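Long-range contacts in putative transcriptional regulator protein (Vibrio parahaemolyticus, PDB 3ER6), which probably acts as a sequence-specific DNA-binding transcription regulator of the AraC type, with this chain covering its DJ-1/PfpI-like domain rather than the DNA-binding part: residues I83-L87 with F138-F142; N130-M134 with Q155-I159; L78-G84 with I111-G117; Q68-F72 with D94-W100; A15-F21 with L55-I61. The protein carries 1 engineered substitution. The contacts are given in a common frame with arbitrary orientation. Numbering follows the deposited sequence.

Interaction 1. Residues I83-L87 with F138-F142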
# COMPACT_ATOMS: atom_id res chain seq x y z
N ILE A 83 2.27 -13.62 -1.31
CA ILE A 83 2.67 -14.54 -2.36
C ILE A 83 1.56 -14.73 -3.36
O ILE A 83 1.64 -15.62 -4.22
CB ILE A 83 3.23 -15.92 -1.80
CG1 ILE A 83 2.18 -16.68 -0.93
CG2 ILE A 83 4.53 -15.70 -1.00
CD1 ILE A 83 2.63 -18.21 -0.64
N GLY A 84 0.52 -13.91 -3.25
CA GLY A 84 -0.71 -14.10 -4.06
C GLY A 84 -1.41 -15.41 -3.68
O GLY A 84 -1.50 -15.73 -2.51
N ASP A 85 -1.84 -16.18 -4.66
CA ASP A 85 -2.52 -17.42 -4.38
C ASP A 85 -1.50 -18.48 -4.05
O ASP A 85 -0.73 -18.92 -4.92
CB ASP A 85 -3.35 -17.85 -5.59
CG ASP A 85 -4.11 -19.17 -5.35
OD1 ASP A 85 -3.99 -19.86 -4.31
OD2 ASP A 85 -4.84 -19.51 -6.29
N PRO A 86 -1.52 -18.93 -2.80
CA PRO A 86 -0.49 -19.89 -2.34
C PRO A 86 -0.51 -21.18 -3.14
O PRO A 86 0.52 -21.86 -3.28
CB PRO A 86 -0.83 -20.12 -0.86
CG PRO A 86 -1.62 -18.84 -0.46
CD PRO A 86 -2.41 -18.47 -1.72
N LEU A 87 -1.68 -21.51 -3.68
CA LEU A 87 -1.82 -22.80 -4.36
C LEU A 87 -0.97 -22.71 -5.61
O LEU A 87 -0.38 -23.69 -6.06
CB LEU A 87 -3.29 -23.00 -4.72
CG LEU A 87 -3.80 -24.44 -4.66
CD1 LEU A 87 -3.33 -25.12 -3.36
CD2 LEU A 87 -5.30 -24.47 -4.82
N PHE A 138 -8.48 -16.32 2.05
CA PHE A 138 -7.61 -17.50 2.03
C PHE A 138 -7.65 -18.42 3.28
O PHE A 138 -6.82 -19.33 3.41
CB PHE A 138 -6.16 -17.12 1.64
CG PHE A 138 -5.98 -16.95 0.13
CD1 PHE A 138 -6.33 -17.98 -0.74
CD2 PHE A 138 -5.45 -15.79 -0.42
CE1 PHE A 138 -6.19 -17.87 -2.10
CE2 PHE A 138 -5.32 -15.66 -1.78
CZ PHE A 138 -5.70 -16.70 -2.62
N ALA A 139 -8.61 -18.20 4.19
CA ALA A 139 -8.63 -18.98 5.43
C ALA A 139 -8.89 -20.48 5.21
O ALA A 139 -8.28 -21.35 5.89
CB ALA A 139 -9.64 -18.44 6.45
N HIS A 140 -9.78 -20.79 4.27
CA HIS A 140 -10.03 -22.20 3.95
C HIS A 140 -8.75 -22.92 3.50
O HIS A 140 -8.39 -23.98 4.00
CB HIS A 140 -11.10 -22.36 2.88
CG HIS A 140 -11.37 -23.79 2.54
ND1 HIS A 140 -12.10 -24.62 3.36
CD2 HIS A 140 -10.95 -24.56 1.51
CE1 HIS A 140 -12.14 -25.84 2.84
NE2 HIS A 140 -11.44 -25.82 1.72
N LEU A 141 -8.05 -22.33 2.53
CA LEU A 141 -6.82 -22.93 2.02
C LEU A 141 -5.80 -23.10 3.12
O LEU A 141 -5.19 -24.18 3.24
CB LEU A 141 -6.26 -22.10 0.85
CG LEU A 141 -4.96 -22.62 0.21
CD1 LEU A 141 -5.16 -24.01 -0.42
CD2 LEU A 141 -4.49 -21.65 -0.88
N PHE A 142 -5.60 -22.07 3.94
CA PHE A 142 -4.68 -22.19 5.08
C PHE A 142 -5.08 -23.42 5.93
O PHE A 142 -4.22 -24.19 6.38
CB PHE A 142 -4.74 -20.97 5.96
CG PHE A 142 -3.60 -20.88 6.93
CD1 PHE A 142 -2.43 -20.24 6.57
CD2 PHE A 142 -3.70 -21.46 8.20
CE1 PHE A 142 -1.36 -20.16 7.45
CE2 PHE A 142 -2.64 -21.38 9.09
CZ PHE A 142 -1.45 -20.72 8.69
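The loop 83-85 runs into helix 86-89, facing a turn of helix 136-145. The nearest CA atoms are Leu87 CA to Leu141 CA at 8.1 Å and Asp85 CA to Phe138 CA at 8.2 Å, so the gap is bridged mainly by side chains, with the carbonyl Gly84 O also 3.9 Å from Phe138 CE2. Gly84 turns the loop with positive phi (65°), and Asp85 then serves as N-cap of helix 86-89, Asp85 OD1 accepting from Leu87 N at 2.9 Å. A short helix after strand 77-80 thus meets a surface helix of the DJ-1/PfpI domain, with Phe119 of helix 117-124 touching both Pro86 and Phe138. Pro86 CD sits 3.8 Å from the centroid of the Phe138 ring, 11° off its normal, a CH-pi contact over the face. Asp85 OD1 approaches Phe138 CE1 obliquely at 3.7 Å. One helical turn on, Leu141 CD2 lies 3.9 Å from Pro86 CD, and Leu141 CD1 meets Leu87 CD1 at 3.6 Å.

Interaction 2. Residues N130-M134 with Q155-I159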
# COMPACT_ATOMS: atom_id res chain seq x y z
N ASN A 130 2.22 -22.63 17.03
CA ASN A 130 1.31 -23.12 16.02
C ASN A 130 -0.08 -22.46 16.07
O ASN A 130 -1.08 -23.14 15.86
CB ASN A 130 1.16 -24.65 16.08
CG ASN A 130 2.25 -25.38 15.26
OD1 ASN A 130 2.21 -26.61 15.10
ND2 ASN A 130 3.24 -24.63 14.78
N LYS A 131 -0.13 -21.14 16.25
CA LYS A 131 -1.38 -20.41 16.01
C LYS A 131 -1.19 -19.28 15.00
O LYS A 131 -0.14 -18.64 14.98
CB LYS A 131 -1.96 -19.84 17.32
CG LYS A 131 -2.14 -20.91 18.38
CD LYS A 131 -2.56 -20.32 19.72
CE LYS A 131 -3.23 -21.42 20.57
NZ LYS A 131 -4.24 -20.86 21.53
N ALA A 132 -2.18 -19.00 14.17
CA ALA A 132 -1.98 -17.98 13.14
C ALA A 132 -3.25 -17.23 12.91
O ALA A 132 -4.28 -17.53 13.52
CB ALA A 132 -1.53 -18.63 11.81
N VAL A 133 -3.18 -16.31 11.97
CA VAL A 133 -4.37 -15.56 11.52
C VAL A 133 -4.42 -15.59 9.98
O VAL A 133 -3.39 -15.63 9.33
CB VAL A 133 -4.29 -14.08 12.04
CG1 VAL A 133 -4.36 -14.06 13.58
CG2 VAL A 133 -2.99 -13.36 11.53
N MET A 134 -5.61 -15.56 9.38
CA MET A 134 -5.64 -15.36 7.93
C MET A 134 -6.95 -14.67 7.63
O MET A 134 -7.92 -14.85 8.41
CB MET A 134 -5.50 -16.69 7.17
CG MET A 134 -5.55 -16.60 5.63
SD MET A 134 -4.45 -15.35 4.78
CE MET A 134 -2.93 -15.75 5.52
N GLN A 155 -8.98 -12.40 15.39
CA GLN A 155 -7.87 -11.48 15.38
C GLN A 155 -7.41 -11.20 13.94
O GLN A 155 -7.53 -12.07 13.08
CB GLN A 155 -6.69 -12.09 16.10
CG GLN A 155 -6.80 -12.08 17.56
CD GLN A 155 -5.82 -13.06 18.15
OE1 GLN A 155 -6.23 -13.98 18.85
NE2 GLN A 155 -4.54 -12.92 17.81
N LYS A 156 -6.85 -10.01 13.71
CA LYS A 156 -6.37 -9.66 12.35
C LYS A 156 -4.86 -9.68 12.40
O LYS A 156 -4.17 -9.49 11.37
CB LYS A 156 -6.80 -8.23 11.96
CG LYS A 156 -8.31 -8.00 11.64
CD LYS A 156 -8.65 -6.48 11.79
CE LYS A 156 -9.75 -5.88 10.85
NZ LYS A 156 -11.07 -6.57 10.71
N ALA A 157 -4.33 -9.81 13.61
CA ALA A 157 -2.90 -9.84 13.80
C ALA A 157 -2.55 -10.74 14.98
O ALA A 157 -3.39 -10.97 15.88
CB ALA A 157 -2.35 -8.43 14.00
N LEU A 158 -1.32 -11.21 15.02
CA LEU A 158 -0.86 -12.10 16.14
C LEU A 158 0.64 -12.02 16.26
O LEU A 158 1.34 -11.98 15.23
CB LEU A 158 -1.23 -13.55 15.80
CG LEU A 158 -0.82 -14.74 16.67
CD1 LEU A 158 -1.87 -15.85 16.49
CD2 LEU A 158 0.56 -15.30 16.33
N ILE A 159 1.14 -12.00 17.50
CA ILE A 159 2.56 -12.00 17.73
C ILE A 159 2.98 -13.24 18.56
O ILE A 159 2.37 -13.55 19.58
CB ILE A 159 2.99 -10.73 18.41
CG1 ILE A 159 2.50 -9.51 17.59
CG2 ILE A 159 4.52 -10.75 18.68
CD1 ILE A 159 2.77 -8.15 18.27
O HOH W 1 -7.31 -12.50 10.43
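Gln155 opens the second segment by bracing its own backbone: its carboxamide folds forward so that Gln155 NE2 donates to Ala157 O at 3.0 Å. On the other segment, Val133 CG1 comes within 3.8 Å of Gln155 O and 4.0 Å of Gln155 CB. Water 1 lies 2.7 Å from Gln155 O, to which it can donate, and more weakly reaches Met134 O at 3.2 Å. The CA-to-CB bond of Lys156 points away, and its amine hydrogen-bonds to Ser201 of the second subunit; only its backbone faces the partner, with Lys156 O 4.0 Å from Val133 CG2. Ala157 also points away, toward helix 173-184, but Ala157 O is 4.0 Å from Val133 CG1. Leu158 swings back: Leu158 CB packs 3.9 Å from Val133 CG1, while Leu158 CD1 lies under the backbone, 3.6 Å from Lys131 O. Ile159 then carries the strand onward. No direct hydrogen bond joins the segments; their backbones pair elsewhere, Ala132 with Met150 and Met152, Leu158 with Leu165. The contact thus lays the small parallel pair 131-132/150-151 against the antiparallel hairpin 157-160/163-166 that ends the mixed central sheet of this DJ-1/PfpI-type fold.

Interaction 3. Residues L78-G84 with I111-G117; sequences LIIGSIG and IVAIDTG
The turn that follows strand 110-114 has the shape of the nucleophile elbow of the DJ-1/PfpI and glutamine amidotransferase superfamily, and here it packs on the end of the adjacent strand. Strands 78-80 and 111-114 run parallel, their axes 4.7 Å apart at 20°, with Leu78 beside Ile111, Ile79 beside Val112 and Ile80 beside Ala113. The ladder consists of Val112 N to Leu78 O (2.8 Å), Ile80 N to Val112 O (2.8 Å) and Ile114 N to Ile80 O (3.1 Å). Leu78, Ile80, Ile111 and Ala113 share one face, where Ile80 CD1 meets Ile111 CG2 at 3.8 Å; Ile79 and Val112 occupy the other. Residues Ile114 to Gly117 form a type II' turn with Asp115 at phi/psi 60/-146°, the strained conformation in which many relatives hold a nucleophilic cysteine; Asp115 OD1 is hydrogen-bonded to His135 NE2. Gly117 leads into helix 117-124, and a CB on it would fall 2.3 Å from Ile80 O. Ser82 (chi1 t) donates from OG to Asp115 OD2 at 2.9 Å and accepts from Gly84 N at 3.0 Å, an ST turn. Thr116 (chi1 p) fastens the following loop, which Gly84 turns back at phi/psi 65/-136°: Thr116 OG1 accepts from Ile83 N at 2.8 Å and donates to Gly84 O at 3.0 Å, while Ile83 CG1 lies 3.3 Å from the same oxygen.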
# COMPACT_ATOMS: atom_id res chain seq x y z
N LEU A 78 12.74 -8.56 9.09
CA LEU A 78 12.49 -9.08 7.75
C LEU A 78 10.98 -9.01 7.52
O LEU A 78 10.23 -9.55 8.33
CB LEU A 78 13.01 -10.52 7.56
CG LEU A 78 12.58 -11.25 6.25
CD1 LEU A 78 13.28 -10.71 4.97
CD2 LEU A 78 12.76 -12.80 6.30
N ILE A 79 10.53 -8.36 6.44
CA ILE A 79 9.12 -8.43 6.06
C ILE A 79 8.96 -9.40 4.90
O ILE A 79 9.69 -9.34 3.91
CB ILE A 79 8.57 -7.04 5.66
CG1 ILE A 79 8.90 -6.05 6.76
CG2 ILE A 79 7.02 -7.09 5.35
CD1 ILE A 79 8.51 -4.65 6.43
N ILE A 80 8.02 -10.32 5.04
CA ILE A 80 7.71 -11.22 3.97
C ILE A 80 6.36 -10.81 3.45
O ILE A 80 5.31 -10.94 4.16
CB ILE A 80 7.67 -12.67 4.45
CG1 ILE A 80 9.03 -13.08 5.09
CG2 ILE A 80 7.19 -13.60 3.35
CD1 ILE A 80 8.89 -14.44 5.83
N GLY A 81 6.35 -10.28 2.23
CA GLY A 81 5.05 -9.85 1.64
C GLY A 81 4.18 -10.97 1.06
O GLY A 81 4.48 -12.17 1.17
N SER A 82 3.08 -10.56 0.39
CA SER A 82 2.15 -11.45 -0.28
C SER A 82 2.80 -12.39 -1.28
O SER A 82 3.74 -12.04 -2.02
CB SER A 82 1.08 -10.61 -1.02
OG SER A 82 0.08 -11.47 -1.50
N ILE A 83 2.27 -13.62 -1.31
CA ILE A 83 2.67 -14.54 -2.36
C ILE A 83 1.56 -14.73 -3.36
O ILE A 83 1.64 -15.62 -4.22
CB ILE A 83 3.23 -15.92 -1.80
CG1 ILE A 83 2.18 -16.68 -0.93
CG2 ILE A 83 4.53 -15.70 -1.00
CD1 ILE A 83 2.63 -18.21 -0.64
N GLY A 84 0.52 -13.91 -3.25
CA GLY A 84 -0.71 -14.10 -4.06
C GLY A 84 -1.41 -15.41 -3.68
O GLY A 84 -1.50 -15.73 -2.51
N ILE A 111 10.49 -11.30 12.37
CA ILE A 111 9.92 -11.77 11.10
C ILE A 111 8.48 -11.27 11.02
O ILE A 111 7.59 -11.65 11.83
CB ILE A 111 9.93 -13.32 10.96
CG1 ILE A 111 11.28 -13.96 11.36
CG2 ILE A 111 9.47 -13.80 9.55
CD1 ILE A 111 12.52 -13.49 10.46
N VAL A 112 8.20 -10.44 10.03
CA VAL A 112 6.87 -9.82 9.92
C VAL A 112 6.27 -10.35 8.63
O VAL A 112 6.85 -10.14 7.55
CB VAL A 112 6.97 -8.26 9.81
CG1 VAL A 112 5.54 -7.68 9.71
CG2 VAL A 112 7.75 -7.61 11.01
N ALA A 113 5.16 -11.06 8.72
CA ALA A 113 4.57 -11.71 7.56
C ALA A 113 3.20 -11.09 7.37
O ALA A 113 2.42 -11.03 8.33
CB ALA A 113 4.42 -13.25 7.78
N ILE A 114 2.93 -10.61 6.14
CA ILE A 114 1.70 -9.88 5.83
C ILE A 114 0.96 -10.57 4.70
O ILE A 114 1.61 -11.07 3.76
CB ILE A 114 2.05 -8.34 5.49
CG1 ILE A 114 2.92 -8.21 4.24
CG2 ILE A 114 2.86 -7.71 6.67
CD1 ILE A 114 3.18 -6.72 3.85
N ASP A 115 -0.40 -10.63 4.79
CA ASP A 115 -1.19 -11.20 3.74
C ASP A 115 -0.72 -12.66 3.62
O ASP A 115 -0.36 -13.28 4.63
CB ASP A 115 -1.02 -10.42 2.42
CG ASP A 115 -2.11 -10.77 1.34
OD1 ASP A 115 -3.08 -11.53 1.59
OD2 ASP A 115 -1.98 -10.27 0.22
N THR A 116 -0.72 -13.21 2.41
CA THR A 116 -0.30 -14.64 2.21
C THR A 116 1.20 -14.94 2.52
O THR A 116 1.61 -16.10 2.54
CB THR A 116 -0.73 -15.20 0.84
OG1 THR A 116 -0.17 -14.43 -0.22
CG2 THR A 116 -2.25 -15.20 0.72
N GLY A 117 2.01 -13.92 2.75
CA GLY A 117 3.34 -14.11 3.41
C GLY A 117 3.18 -14.97 4.66
O GLY A 117 4.15 -15.67 5.09

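Interaction 4. Residues Q68-F72 with D94-W100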
# COMPACT_ATOMS: atom_id res chain seq x y z
N GLN A 68 20.46 -7.56 -3.57
CA GLN A 68 20.10 -9.00 -3.64
C GLN A 68 19.86 -9.55 -2.23
O GLN A 68 20.56 -9.15 -1.29
CB GLN A 68 21.23 -9.78 -4.34
CG GLN A 68 21.41 -9.35 -5.81
CD GLN A 68 22.30 -10.30 -6.61
OE1 GLN A 68 23.30 -10.76 -6.08
NE2 GLN A 68 21.95 -10.59 -7.89
N TRP A 69 18.88 -10.43 -2.07
CA TRP A 69 18.59 -10.98 -0.73
C TRP A 69 19.81 -11.69 -0.13
O TRP A 69 20.01 -11.64 1.10
CB TRP A 69 17.35 -11.88 -0.73
CG TRP A 69 17.38 -13.16 -1.58
CD1 TRP A 69 16.88 -13.32 -2.85
CD2 TRP A 69 17.92 -14.43 -1.20
NE1 TRP A 69 17.08 -14.60 -3.27
CE2 TRP A 69 17.71 -15.31 -2.29
CE3 TRP A 69 18.56 -14.91 -0.05
CZ2 TRP A 69 18.09 -16.67 -2.24
CZ3 TRP A 69 18.96 -16.25 -0.01
CH2 TRP A 69 18.76 -17.10 -1.10
N GLN A 70 20.63 -12.30 -0.99
CA GLN A 70 21.84 -13.02 -0.57
C GLN A 70 22.88 -12.09 0.06
O GLN A 70 23.72 -12.53 0.81
CB GLN A 70 22.50 -13.83 -1.74
CG GLN A 70 21.74 -14.99 -2.30
CD GLN A 70 20.84 -14.59 -3.45
OE1 GLN A 70 20.47 -13.40 -3.57
NE2 GLN A 70 20.41 -15.58 -4.28
N SER A 71 22.82 -10.78 -0.19
CA SER A 71 23.78 -9.87 0.47
C SER A 71 23.48 -9.60 1.94
O SER A 71 24.26 -8.91 2.60
CB SER A 71 23.83 -8.51 -0.26
OG SER A 71 24.17 -8.70 -1.62
N PHE A 72 22.38 -10.11 2.47
CA PHE A 72 21.99 -9.82 3.84
C PHE A 72 22.19 -11.04 4.73
O PHE A 72 21.46 -12.00 4.63
CB PHE A 72 20.54 -9.26 3.91
CG PHE A 72 20.37 -7.99 3.11
CD1 PHE A 72 20.85 -6.79 3.59
CD2 PHE A 72 19.76 -7.99 1.87
CE1 PHE A 72 20.77 -5.61 2.85
CE2 PHE A 72 19.63 -6.83 1.13
CZ PHE A 72 20.13 -5.63 1.59
N ASP A 94 11.94 -20.68 -4.09
CA ASP A 94 13.30 -21.22 -3.99
C ASP A 94 13.57 -21.77 -2.58
O ASP A 94 13.46 -21.06 -1.60
CB ASP A 94 14.25 -20.05 -4.32
CG ASP A 94 15.69 -20.45 -4.46
OD1 ASP A 94 16.07 -21.61 -4.17
OD2 ASP A 94 16.46 -19.53 -4.83
N PRO A 95 13.95 -23.04 -2.47
CA PRO A 95 14.31 -23.59 -1.13
C PRO A 95 15.41 -22.83 -0.40
O PRO A 95 15.42 -22.78 0.84
CB PRO A 95 14.83 -24.99 -1.45
CG PRO A 95 14.78 -25.15 -2.93
CD PRO A 95 13.94 -24.07 -3.52
N ALA A 96 16.38 -22.30 -1.14
CA ALA A 96 17.43 -21.49 -0.53
C ALA A 96 16.86 -20.25 0.16
O ALA A 96 17.43 -19.75 1.14
CB ALA A 96 18.47 -21.11 -1.54
N LEU A 97 15.73 -19.77 -0.35
CA LEU A 97 15.07 -18.60 0.25
C LEU A 97 14.39 -19.04 1.56
O LEU A 97 14.46 -18.31 2.55
CB LEU A 97 14.07 -18.01 -0.72
CG LEU A 97 13.61 -16.56 -0.60
CD1 LEU A 97 14.77 -15.49 -0.51
CD2 LEU A 97 12.77 -16.27 -1.81
N PHE A 98 13.74 -20.22 1.57
CA PHE A 98 13.28 -20.77 2.85
C PHE A 98 14.43 -20.95 3.84
O PHE A 98 14.26 -20.71 5.02
CB PHE A 98 12.56 -22.12 2.67
CG PHE A 98 11.13 -21.97 2.31
CD1 PHE A 98 10.21 -21.55 3.26
CD2 PHE A 98 10.70 -22.23 1.03
CE1 PHE A 98 8.85 -21.41 2.94
CE2 PHE A 98 9.36 -22.09 0.68
CZ PHE A 98 8.42 -21.67 1.65
N ASP A 99 15.61 -21.39 3.36
CA ASP A 99 16.72 -21.57 4.28
C ASP A 99 17.11 -20.22 4.85
O ASP A 99 17.39 -20.11 6.02
CB ASP A 99 17.96 -22.20 3.59
CG ASP A 99 17.71 -23.66 3.15
OD1 ASP A 99 16.79 -24.30 3.69
OD2 ASP A 99 18.44 -24.15 2.24
N TRP A 100 17.13 -19.19 4.01
CA TRP A 100 17.52 -17.85 4.45
C TRP A 100 16.55 -17.26 5.52
O TRP A 100 16.98 -16.75 6.54
CB TRP A 100 17.60 -16.97 3.18
CG TRP A 100 17.92 -15.54 3.38
CD1 TRP A 100 19.15 -15.00 3.71
CD2 TRP A 100 17.05 -14.44 3.10
NE1 TRP A 100 19.06 -13.62 3.71
CE2 TRP A 100 17.78 -13.25 3.35
CE3 TRP A 100 15.70 -14.34 2.74
CZ2 TRP A 100 17.22 -11.99 3.24
CZ3 TRP A 100 15.12 -13.06 2.60
CH2 TRP A 100 15.90 -11.89 2.86
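One hydrogen bond crosses this contact: the indole Trp100 NE1 donates to Phe72 O at 3.0 Å, nearly straight at 169°. The acceptor is the carbonyl just beyond the 3-10 turn 69-71. Trp69 NE1 hydrogen-bonds to Pro50 O, outside the two segments. Asp94, on the other segment, is the N-cap of helix 95-106, with Asp94 OD1 accepting from Ala96 N at 3.1 Å.

CH-pi contacts follow from the way Trp69 wedges against the first turns of that helix. Leu97 CD1 stands 3.4 Å from the centroid of the five-membered ring of Trp69, over its face, and Trp69 CB in turn covers the six-membered ring of Trp100 at 4.0 Å from its centroid.

The indoles also form an aromatic pair: the six-membered ring of Trp69 and the five-membered ring of Trp100 meet obliquely, centroids 4.8 Å apart and planes at 52°, with Trp69 CE3 3.5 Å from Trp100 CD2.

Looser apolar contacts complete the interface. Trp69 CH2 is 4.0 Å from Ala96 CB, and Phe72 CB is 4.4 Å from Trp100 CZ2 before the Phe72 ring turns off toward strands 9-14 and 43-48.

The loop after strand 61-64 is thus held to the start of helix 95-106 chiefly by aromatic and aliphatic surface, while both indole nitrogens, buried though they are, find backbone carbonyls to satisfy them.

Interaction 5. Residues A15-F21 with L55-I61; sequences APTGRYF and LIGRGGI
Arg58 (chi1 m, chi2 and chi3 t, chi4 -86°) reaches one carbonyl, Arg58 NE and NH2 donating to Arg19 O at 2.9 and 3.1 Å. Arg19 (m, m, p for chi1 to chi3) donates from NH1 to Ile56 O at 3.2 Å. Arg58 presents the edge of its guanidinium to the face of the Tyr20 ring, Arg58 CZ 4.9 Å from the centroid and 25° off the normal, a cation-pi contact. Waters bridge Gly18 N to Ile56 N and Arg19 NE to Ile56 O. Residues Thr17 to Tyr20 form a type I turn, with Thr17 OG1 accepting from Arg19 N (3.1 Å), an ST turn. Gly18 CA lies 4.3 Å from Gly57 CA and 3.3 Å from Ile56 O, too close for a side chain. Leu55 CD1 packs on Ala15 CB (3.7 Å) and Phe21 CB (3.8 Å), and Phe21 (chi1 p) brings CZ to 3.8 Å from Ile61 CD1. Arg58 also salt-bridges Glu32 of the second subunit, whose Thr33 bonds Tyr20 OH. The loop between strand 9-14 and helix 22-37 is covered by hairpin 55-57/61-64 at the dimer interface.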
# COMPACT_ATOMS: atom_id res chain seq x y z
N ALA A 15 9.55 -9.10 -1.41
CA ALA A 15 8.29 -8.95 -2.17
C ALA A 15 8.24 -10.09 -3.16
O ALA A 15 8.92 -10.08 -4.19
CB ALA A 15 8.27 -7.53 -2.91
N PRO A 16 7.51 -11.15 -2.81
CA PRO A 16 7.52 -12.30 -3.67
C PRO A 16 6.86 -12.16 -5.06
O PRO A 16 7.21 -12.90 -5.95
CB PRO A 16 6.79 -13.36 -2.85
CG PRO A 16 7.20 -13.01 -1.39
CD PRO A 16 7.03 -11.44 -1.44
N THR A 17 5.92 -11.24 -5.24
CA THR A 17 5.21 -11.12 -6.52
C THR A 17 4.74 -9.70 -6.82
O THR A 17 4.19 -9.02 -5.93
CB THR A 17 3.98 -12.10 -6.61
OG1 THR A 17 3.24 -11.86 -7.83
CG2 THR A 17 3.05 -11.93 -5.49
N GLY A 18 4.90 -9.25 -8.07
CA GLY A 18 4.40 -7.95 -8.46
C GLY A 18 2.87 -7.91 -8.57
O GLY A 18 2.29 -6.85 -8.69
N ARG A 19 2.21 -9.04 -8.48
CA ARG A 19 0.75 -9.04 -8.43
C ARG A 19 0.22 -8.40 -7.14
O ARG A 19 -0.87 -7.79 -7.15
CB ARG A 19 0.22 -10.47 -8.56
CG ARG A 19 0.62 -11.23 -9.90
CD ARG A 19 0.00 -10.58 -11.18
NE ARG A 19 0.83 -9.45 -11.63
CZ ARG A 19 0.44 -8.54 -12.52
NH1 ARG A 19 1.22 -7.54 -12.84
NH2 ARG A 19 -0.77 -8.61 -13.06
N TYR A 20 1.01 -8.48 -6.06
CA TYR A 20 0.57 -8.03 -4.76
C TYR A 20 1.78 -7.57 -3.99
O TYR A 20 2.30 -8.30 -3.14
CB TYR A 20 -0.12 -9.21 -4.00
CG TYR A 20 -1.42 -9.58 -4.68
CD1 TYR A 20 -2.53 -8.73 -4.61
CD2 TYR A 20 -1.54 -10.76 -5.43
CE1 TYR A 20 -3.77 -9.08 -5.26
CE2 TYR A 20 -2.71 -11.10 -6.11
CZ TYR A 20 -3.81 -10.29 -6.02
OH TYR A 20 -4.98 -10.66 -6.67
N PHE A 21 2.32 -6.42 -4.38
CA PHE A 21 3.48 -5.88 -3.63
C PHE A 21 3.17 -4.57 -2.92
O PHE A 21 4.01 -4.10 -2.12
CB PHE A 21 4.73 -5.74 -4.52
CG PHE A 21 4.71 -4.52 -5.43
CD1 PHE A 21 5.47 -3.40 -5.14
CD2 PHE A 21 3.92 -4.51 -6.60
CE1 PHE A 21 5.45 -2.26 -5.99
CE2 PHE A 21 3.92 -3.40 -7.45
CZ PHE A 21 4.67 -2.26 -7.13
N LEU A 55 10.17 -6.77 -10.34
CA LEU A 55 8.82 -7.23 -10.20
C LEU A 55 8.12 -6.62 -11.37
O LEU A 55 8.40 -5.47 -11.73
CB LEU A 55 8.17 -6.71 -8.91
CG LEU A 55 8.69 -7.34 -7.59
CD1 LEU A 55 7.74 -6.90 -6.54
CD2 LEU A 55 8.74 -8.84 -7.65
N ILE A 56 7.13 -7.33 -11.87
CA ILE A 56 6.21 -6.75 -12.87
C ILE A 56 4.90 -6.41 -12.12
O ILE A 56 4.19 -7.30 -11.68
CB ILE A 56 5.98 -7.76 -13.97
CG1 ILE A 56 7.35 -8.18 -14.59
CG2 ILE A 56 4.97 -7.15 -15.03
CD1 ILE A 56 8.09 -6.93 -15.25
N GLY A 57 4.64 -5.13 -11.93
CA GLY A 57 3.51 -4.67 -11.11
C GLY A 57 2.32 -4.40 -12.02
O GLY A 57 2.40 -4.55 -13.25
N ARG A 58 1.19 -4.06 -11.42
CA ARG A 58 0.01 -3.74 -12.19
C ARG A 58 0.15 -2.37 -12.82
O ARG A 58 1.00 -1.59 -12.44
CB ARG A 58 -1.17 -3.82 -11.26
CG ARG A 58 -1.40 -5.33 -10.91
CD ARG A 58 -2.40 -5.42 -9.89
NE ARG A 58 -2.48 -6.75 -9.27
CZ ARG A 58 -3.18 -7.80 -9.70
NH1 ARG A 58 -3.84 -7.80 -10.87
NH2 ARG A 58 -3.19 -8.89 -8.95
N GLY A 59 -0.65 -2.11 -13.83
CA GLY A 59 -0.62 -0.82 -14.52
C GLY A 59 0.64 -0.63 -15.38
O GLY A 59 1.04 0.50 -15.64
N GLY A 60 1.24 -1.75 -15.82
CA GLY A 60 2.39 -1.74 -16.72
C GLY A 60 3.66 -1.16 -16.13
O GLY A 60 4.39 -0.43 -16.82
N ILE A 61 3.93 -1.43 -14.87
CA ILE A 61 5.19 -0.96 -14.28
C ILE A 61 6.19 -2.08 -14.05
O ILE A 61 5.83 -3.29 -13.92
CB ILE A 61 4.98 -0.23 -12.91
CG1 ILE A 61 4.36 -1.20 -11.87
CG2 ILE A 61 4.14 1.02 -13.15
CD1 ILE A 61 4.09 -0.59 -10.47
O HOH W 2 0.79 -4.67 -8.17
O HOH W 3 6.44 -9.99 -10.37
O HOH W 4 3.73 -9.97 -11.25
O HOH W 5 -4.22 -11.39 -9.87

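Overall arrangement
Interaction 3, whose centre lies about 4 Å from the centre of the chain, is touched by the other four and carries the elbow-like turn at Asp115. Interaction 1 shares Ile83 and Gly84 with it and packs on its turn, Phe138 CD2 lying 3.5 Å from Thr116 CG2. Interaction 5 borders the loop after strand 77-80, with Ser82 CB 3.4 Å from Tyr20 O, and extends to the second subunit. Interaction 2 touches the turn through Met134 CE, 3.7 Å from Asp115 O, and packs on interaction 1, Phe142 CZ 3.8 Å from Ala132 CB. Interaction 4 meets the strands through Leu78 CD1, 3.6 Å from Trp100 CH2; its centre is about 25 Å from that of interaction 2.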